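Long-range contact in rubber oxygenase (Streptomyces sp., PDB 5O1L), which uses a non-covalently bound b-type heme to cleave the double bonds of poly(cis-1,4-isoprene) with oxygen, starting the breakdown of rubber: residues 231-239 against 254-265. Residues are numbered along the deposited sequence; the frame is centred on the assembly and turned at random.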
ATOM      1  N   TRP A 231      -4.488  -1.341  -3.896  1.00 10.79           N
ATOM      2  CA  TRP A 231      -4.103  -0.029  -4.417  1.00 10.26           C
ATOM      3  C   TRP A 231      -5.156   1.070  -4.068  1.00 10.67           C
ATOM      4  O   TRP A 231      -4.807   2.184  -3.678  1.00 11.36           O
ATOM      5  CB  TRP A 231      -3.963  -0.171  -5.940  1.00 10.68           C
ATOM      6  CG  TRP A 231      -3.379   0.970  -6.681  1.00 10.20           C
ATOM      7  CD1 TRP A 231      -2.076   1.095  -7.100  1.00 10.82           C
ATOM      8  CD2 TRP A 231      -4.036   2.103  -7.244  1.00 10.09           C
ATOM      9  NE1 TRP A 231      -1.895   2.231  -7.856  1.00 11.02           N
ATOM     10  CE2 TRP A 231      -3.091   2.892  -7.935  1.00 10.36           C
ATOM     11  CE3 TRP A 231      -5.333   2.588  -7.203  1.00 11.41           C
ATOM     12  CZ2 TRP A 231      -3.439   4.021  -8.649  1.00 10.32           C
ATOM     13  CZ3 TRP A 231      -5.665   3.733  -7.891  1.00 11.41           C
ATOM     14  CH2 TRP A 231      -4.734   4.465  -8.563  1.00 11.44           C
ATOM     15  N   HIS A 232      -6.447   0.725  -4.172  1.00 10.96           N
ATOM     16  CA  HIS A 232      -7.506   1.672  -3.836  1.00 11.16           C
ATOM     17  C   HIS A 232      -7.527   2.007  -2.356  1.00 10.71           C
ATOM     18  O   HIS A 232      -7.884   3.126  -2.001  1.00 11.32           O
ATOM     19  CB  HIS A 232      -8.829   1.148  -4.298  1.00 11.61           C
ATOM     20  CG  HIS A 232      -8.999   1.321  -5.767  1.00 11.16           C
ATOM     21  ND1 HIS A 232      -8.969   2.519  -6.414  1.00 11.90           N
ATOM     22  CD2 HIS A 232      -9.170   0.383  -6.744  1.00 11.37           C
ATOM     23  CE1 HIS A 232      -9.129   2.313  -7.715  1.00 12.09           C
ATOM     24  NE2 HIS A 232      -9.281   1.026  -7.928  1.00 11.17           N
ATOM     25  N   SER A 233      -7.092   1.076  -1.517  1.00 11.48           N
ATOM     26  CA  SER A 233      -6.993   1.301  -0.051  1.00 11.66           C
ATOM     27  C   SER A 233      -5.842   2.220   0.289  1.00 11.76           C
ATOM     28  O   SER A 233      -5.848   2.748   1.402  1.00 13.78           O
ATOM     29  CB  SER A 233      -6.868  -0.007   0.696  1.00 12.30           C
ATOM     30  OG  SER A 233      -5.568  -0.514   0.716  1.00 14.15           O
ATOM     31  N   LEU A 234      -4.971   2.468  -0.656  1.00 12.00           N
ATOM     32  CA  LEU A 234      -3.813   3.329  -0.545  1.00 11.28           C
ATOM     33  C   LEU A 234      -4.035   4.585  -1.307  1.00 11.72           C
ATOM     34  O   LEU A 234      -4.568   5.537  -0.733  1.00 13.12           O
ATOM     35  CB  LEU A 234      -2.553   2.570  -1.055  1.00 12.54           C
ATOM     36  CG  LEU A 234      -2.144   1.450  -0.110  1.00 12.43           C
ATOM     37  CD1 LEU A 234      -1.259   0.417  -0.810  1.00 13.40           C
ATOM     38  CD2 LEU A 234      -1.399   2.045   1.074  1.00 13.61           C
ATOM     39  N   ALA A 235      -3.745   4.656  -2.582  1.00 10.78           N
ATOM     40  CA  ALA A 235      -3.840   5.892  -3.385  1.00 11.32           C
ATOM     41  C   ALA A 235      -5.207   6.589  -3.309  1.00 10.40           C
ATOM     42  O   ALA A 235      -5.306   7.749  -2.981  1.00 10.50           O
ATOM     43  CB  ALA A 235      -3.513   5.596  -4.806  1.00 12.08           C
ATOM     44  N   THR A 236      -6.250   5.846  -3.673  1.00 10.90           N
ATOM     45  CA  THR A 236      -7.535   6.525  -3.819  1.00 10.67           C
ATOM     46  C   THR A 236      -8.032   6.979  -2.449  1.00  9.79           C
ATOM     47  O   THR A 236      -8.648   8.062  -2.337  1.00 11.12           O
ATOM     48  CB  THR A 236      -8.561   5.528  -4.416  1.00 11.49           C
ATOM     49  OG1 THR A 236      -7.883   4.983  -5.588  1.00 11.92           O
ATOM     50  CG2 THR A 236      -9.751   6.216  -4.897  1.00 11.93           C
ATOM     51  N   PHE A 237      -7.851   6.143  -1.435  1.00 10.28           N
ATOM     52  CA  PHE A 237      -8.246   6.509  -0.075  1.00 11.16           C
ATOM     53  C   PHE A 237      -7.500   7.713   0.447  1.00 11.13           C
ATOM     54  O   PHE A 237      -8.108   8.668   0.967  1.00 11.56           O
ATOM     55  CB  PHE A 237      -7.947   5.294   0.864  1.00 12.52           C
ATOM     56  CG  PHE A 237      -8.059   5.617   2.340  1.00 14.90           C
ATOM     57  CD1 PHE A 237      -9.241   5.787   2.893  1.00 16.64           C
ATOM     58  CD2 PHE A 237      -6.910   5.706   3.086  1.00 16.56           C
ATOM     59  CE1 PHE A 237      -9.334   6.044   4.328  1.00 17.25           C
ATOM     60  CE2 PHE A 237      -6.957   5.987   4.446  1.00 18.54           C
ATOM     61  CZ  PHE A 237      -8.176   6.133   5.028  1.00 17.91           C
ATOM     62  N   VAL A 238      -6.193   7.750   0.308  1.00 11.87           N
ATOM     63  CA  VAL A 238      -5.423   8.869   0.841  1.00 12.63           C
ATOM     64  C   VAL A 238      -5.808  10.134   0.188  1.00 11.85           C
ATOM     65  O   VAL A 238      -5.950  11.170   0.884  1.00 12.43           O
ATOM     66  CB  VAL A 238      -3.910   8.585   0.728  1.00 14.06           C
ATOM     67  CG1 VAL A 238      -3.060   9.802   1.034  1.00 16.67           C
ATOM     68  CG2 VAL A 238      -3.570   7.503   1.634  1.00 16.82           C
ATOM     69  N   MET A 239      -5.954  10.164  -1.139  1.00 10.69           N
ATOM     70  CA  MET A 239      -6.362  11.413  -1.822  1.00 12.49           C
ATOM     71  C   MET A 239      -7.715  11.844  -1.325  1.00 12.27           C
ATOM     72  O   MET A 239      -7.924  13.070  -1.084  1.00 13.14           O
ATOM     73  CB  MET A 239      -6.313  11.251  -3.341  1.00 14.28           C
ATOM     74  CG  MET A 239      -6.654  12.503  -4.079  1.00 15.87           C
ATOM     75  SD  MET A 239      -5.580  13.917  -3.660  1.00 19.99           S
ATOM     76  CE  MET A 239      -3.976  13.330  -4.225  1.00 18.70           C
ATOM     77  N   ALA A 254      -2.400  16.680  -7.415  1.00 11.18           N
ATOM     78  CA  ALA A 254      -3.255  15.526  -7.447  1.00 11.51           C
ATOM     79  C   ALA A 254      -2.905  14.630  -8.604  1.00 11.45           C
ATOM     80  O   ALA A 254      -2.887  13.403  -8.472  1.00 11.07           O
ATOM     81  CB  ALA A 254      -4.712  15.886  -7.494  1.00 11.69           C
ATOM     82  N   GLU A 255      -2.708  15.216  -9.765  1.00 11.40           N
ATOM     83  CA  GLU A 255      -2.353  14.424 -10.953  1.00 11.76           C
ATOM     84  C   GLU A 255      -0.989  13.778 -10.811  1.00 11.46           C
ATOM     85  O   GLU A 255      -0.788  12.649 -11.262  1.00 11.81           O
ATOM     86  CB  GLU A 255      -2.399  15.263 -12.189  1.00 12.57           C
ATOM     87  CG  GLU A 255      -3.807  15.638 -12.536  1.00 15.02           C
ATOM     88  CD  GLU A 255      -4.743  14.538 -12.786  1.00 16.38           C
ATOM     89  OE1 GLU A 255      -4.325  13.607 -13.558  1.00 19.20           O
ATOM     90  OE2 GLU A 255      -5.903  14.628 -12.306  1.00 20.46           O
ATOM     91  N   ALA A 256      -0.046  14.468 -10.189  1.00 11.09           N
ATOM     92  CA  ALA A 256       1.291  13.910 -10.012  1.00 10.94           C
ATOM     93  C   ALA A 256       1.277  12.777  -9.017  1.00 10.80           C
ATOM     94  O   ALA A 256       1.948  11.756  -9.226  1.00 11.04           O
ATOM     95  CB  ALA A 256       2.219  15.001  -9.543  1.00 11.41           C
ATOM     96  N   TYR A 257       0.505  12.921  -7.944  1.00 10.35           N
ATOM     97  CA  TYR A 257       0.326  11.832  -6.984  1.00 10.05           C
ATOM     98  C   TYR A 257      -0.292  10.606  -7.648  1.00 10.60           C
ATOM     99  O   TYR A 257       0.186   9.457  -7.465  1.00  9.91           O
ATOM    100  CB  TYR A 257      -0.516  12.304  -5.774  1.00 10.89           C
ATOM    101  CG  TYR A 257      -0.764  11.286  -4.705  1.00 11.58           C
ATOM    102  CD1 TYR A 257       0.166  11.062  -3.763  1.00 14.87           C
ATOM    103  CD2 TYR A 257      -1.908  10.548  -4.645  1.00 12.86           C
ATOM    104  CE1 TYR A 257      -0.076  10.140  -2.756  1.00 13.98           C
ATOM    105  CE2 TYR A 257      -2.164   9.633  -3.645  1.00 14.09           C
ATOM    106  CZ  TYR A 257      -1.213   9.424  -2.721  1.00 14.21           C
ATOM    107  OH  TYR A 257      -1.438   8.438  -1.728  1.00 15.50           O
ATOM    108  N   LEU A 258      -1.340  10.759  -8.436  1.00 10.54           N
ATOM    109  CA  LEU A 258      -1.883   9.657  -9.193  1.00  9.97           C
ATOM    110  C   LEU A 258      -0.829   8.995 -10.070  1.00 10.69           C
ATOM    111  O   LEU A 258      -0.729   7.773 -10.108  1.00 10.03           O
ATOM    112  CB  LEU A 258      -3.042  10.127 -10.065  1.00 10.98           C
ATOM    113  CG  LEU A 258      -3.663   9.060 -10.981  1.00 11.35           C
ATOM    114  CD1 LEU A 258      -4.259   7.905 -10.219  1.00 11.71           C
ATOM    115  CD2 LEU A 258      -4.758   9.758 -11.780  1.00 12.03           C
ATOM    116  N   HIS A 259      -0.047   9.796 -10.741  1.00 10.05           N
ATOM    117  CA  HIS A 259       1.006   9.279 -11.639  1.00 10.12           C
ATOM    118  C   HIS A 259       1.995   8.426 -10.903  1.00  9.85           C
ATOM    119  O   HIS A 259       2.381   7.353 -11.384  1.00  9.67           O
ATOM    120  CB  HIS A 259       1.650  10.406 -12.409  1.00 10.23           C
ATOM    121  CG  HIS A 259       2.508   9.954 -13.539  1.00 11.08           C
ATOM    122  ND1 HIS A 259       1.964   9.295 -14.626  1.00 13.62           N
ATOM    123  CD2 HIS A 259       3.831  10.002 -13.756  1.00 11.91           C
ATOM    124  CE1 HIS A 259       2.969   8.970 -15.462  1.00 13.40           C
ATOM    125  NE2 HIS A 259       4.079   9.420 -14.988  1.00 13.09           N
ATOM    126  N   VAL A 260       2.446   8.881  -9.742  1.00  9.63           N
ATOM    127  CA  VAL A 260       3.330   8.016  -8.920  1.00  9.91           C
ATOM    128  C   VAL A 260       2.695   6.677  -8.676  1.00  9.98           C
ATOM    129  O   VAL A 260       3.371   5.627  -8.795  1.00  9.61           O
ATOM    130  CB  VAL A 260       3.691   8.721  -7.612  1.00 10.84           C
ATOM    131  CG1 VAL A 260       4.399   7.786  -6.647  1.00 10.90           C
ATOM    132  CG2 VAL A 260       4.490   9.964  -7.796  1.00 11.37           C
ATOM    133  N   TRP A 261       1.449   6.628  -8.282  1.00  9.34           N
ATOM    134  CA  TRP A 261       0.733   5.391  -8.010  1.00  9.53           C
ATOM    135  C   TRP A 261       0.471   4.576  -9.239  1.00  9.62           C
ATOM    136  O   TRP A 261       0.495   3.347  -9.202  1.00 10.09           O
ATOM    137  CB  TRP A 261      -0.499   5.638  -7.125  1.00 10.22           C
ATOM    138  CG  TRP A 261      -0.114   5.883  -5.732  1.00 10.49           C
ATOM    139  CD1 TRP A 261       0.211   7.035  -5.099  1.00 12.43           C
ATOM    140  CD2 TRP A 261       0.121   4.812  -4.775  1.00 11.21           C
ATOM    141  NE1 TRP A 261       0.624   6.746  -3.799  1.00 12.48           N
ATOM    142  CE2 TRP A 261       0.520   5.415  -3.581  1.00 11.52           C
ATOM    143  CE3 TRP A 261      -0.012   3.462  -4.839  1.00 12.91           C
ATOM    144  CZ2 TRP A 261       0.815   4.662  -2.431  1.00 12.21           C
ATOM    145  CZ3 TRP A 261       0.219   2.713  -3.716  1.00 13.19           C
ATOM    146  CH2 TRP A 261       0.679   3.327  -2.537  1.00 13.12           C
ATOM    147  N   GLN A 262       0.274   5.188 -10.396  1.00  8.93           N
ATOM    148  CA  GLN A 262       0.093   4.450 -11.638  1.00  9.35           C
ATOM    149  C   GLN A 262       1.411   3.751 -12.028  1.00  9.21           C
ATOM    150  O   GLN A 262       1.395   2.565 -12.337  1.00  9.97           O
ATOM    151  CB  GLN A 262      -0.357   5.391 -12.766  1.00  9.53           C
ATOM    152  CG  GLN A 262      -1.764   5.983 -12.680  1.00  9.68           C
ATOM    153  CD  GLN A 262      -1.963   7.108 -13.641  1.00 10.27           C
ATOM    154  OE1 GLN A 262      -1.067   7.909 -13.929  1.00 10.88           O
ATOM    155  NE2 GLN A 262      -3.199   7.147 -14.155  1.00 10.41           N
ATOM    156  N   VAL A 263       2.518   4.499 -12.024  1.00  9.84           N
ATOM    157  CA  VAL A 263       3.771   3.921 -12.391  1.00 10.01           C
ATOM    158  C   VAL A 263       4.105   2.827 -11.391  1.00 10.00           C
ATOM    159  O   VAL A 263       4.556   1.755 -11.774  1.00 10.57           O
ATOM    160  CB  VAL A 263       4.844   4.984 -12.422  1.00 10.88           C
ATOM    161  CG1 VAL A 263       6.263   4.371 -12.473  1.00 12.14           C
ATOM    162  CG2 VAL A 263       4.620   5.979 -13.567  1.00 11.46           C
ATOM    163  N   SER A 264       3.817   3.068 -10.108  1.00  9.87           N
ATOM    164  CA  SER A 264       4.171   2.040  -9.111  1.00 10.29           C
ATOM    165  C   SER A 264       3.370   0.780  -9.310  1.00 10.86           C
ATOM    166  O   SER A 264       3.910  -0.321  -9.166  1.00 12.19           O
ATOM    167  CB  SER A 264       3.978   2.585  -7.730  1.00 11.11           C
ATOM    168  OG  SER A 264       4.838   3.698  -7.465  1.00 11.99           O
ATOM    169  N   ALA A 265       2.102   0.850  -9.638  1.00 10.75           N
ATOM    170  CA  ALA A 265       1.281  -0.327  -9.956  1.00 11.40           C
ATOM    171  C   ALA A 265       1.898  -1.078 -11.107  1.00 11.23           C
ATOM    172  O   ALA A 265       2.025  -2.309 -11.052  1.00 11.89           O
ATOM    173  CB  ALA A 265      -0.122   0.094 -10.301  1.00 11.27           C
TER
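Trp231 reaches across from helix 224-244 and gives its indole N-H to the backbone of Trp261 on helix 251-267. The two segments are antiparallel neighbours, at 174° with axes 10.3 Å apart, wide enough for large aromatic side chains to fill the space between them. A chi1 of -171° swings the indole away from the backbone N and out to the partner helix. NE1 meets Trp261 O at 3.0 Å in a nearly straight bond; the oxygen lies in the indole plane, while NE1 stands well above the carbonyl plane, whose opposite face takes Ala265 N.

Trp261 can be followed outward. Its CB lies 3.7 Å from Trp231 CZ2. Over one ring face sits the short methyl of Ala235, which suits so close an approach: its CB is 3.8 Å from the five-membered ring centroid, a CH-pi contact shared by CG, CD2 and CD1. The six-membered ring, through CE3, presents its edge to the face of the Trp231 five-membered ring in a T-shaped stack, planes at 85°, while NE1 hydrogen-bonds to Tyr134 OH on helix 127-142. At the far rim, CZ3 and CH2 meet Leu234 CB and CD1; that leucine also approaches the heme and a bound imidazole.

Further along, Met239 bends its flexible chain to bring CE within 3.5 Å of Tyr257 CD2, and Tyr257 OH, also hydrogen-bonded to Tyr134 OH, passes beside Val238. Were Trp231 replaced by alanine, Trp261 O would probably lose its cross-helix donor and a gap open beside Leu258 and Ala265. The chemistry implies an apolar, aromatic-rich helix pair pinned by one buried polar bond, with the Leu234 side chain bordering the heme.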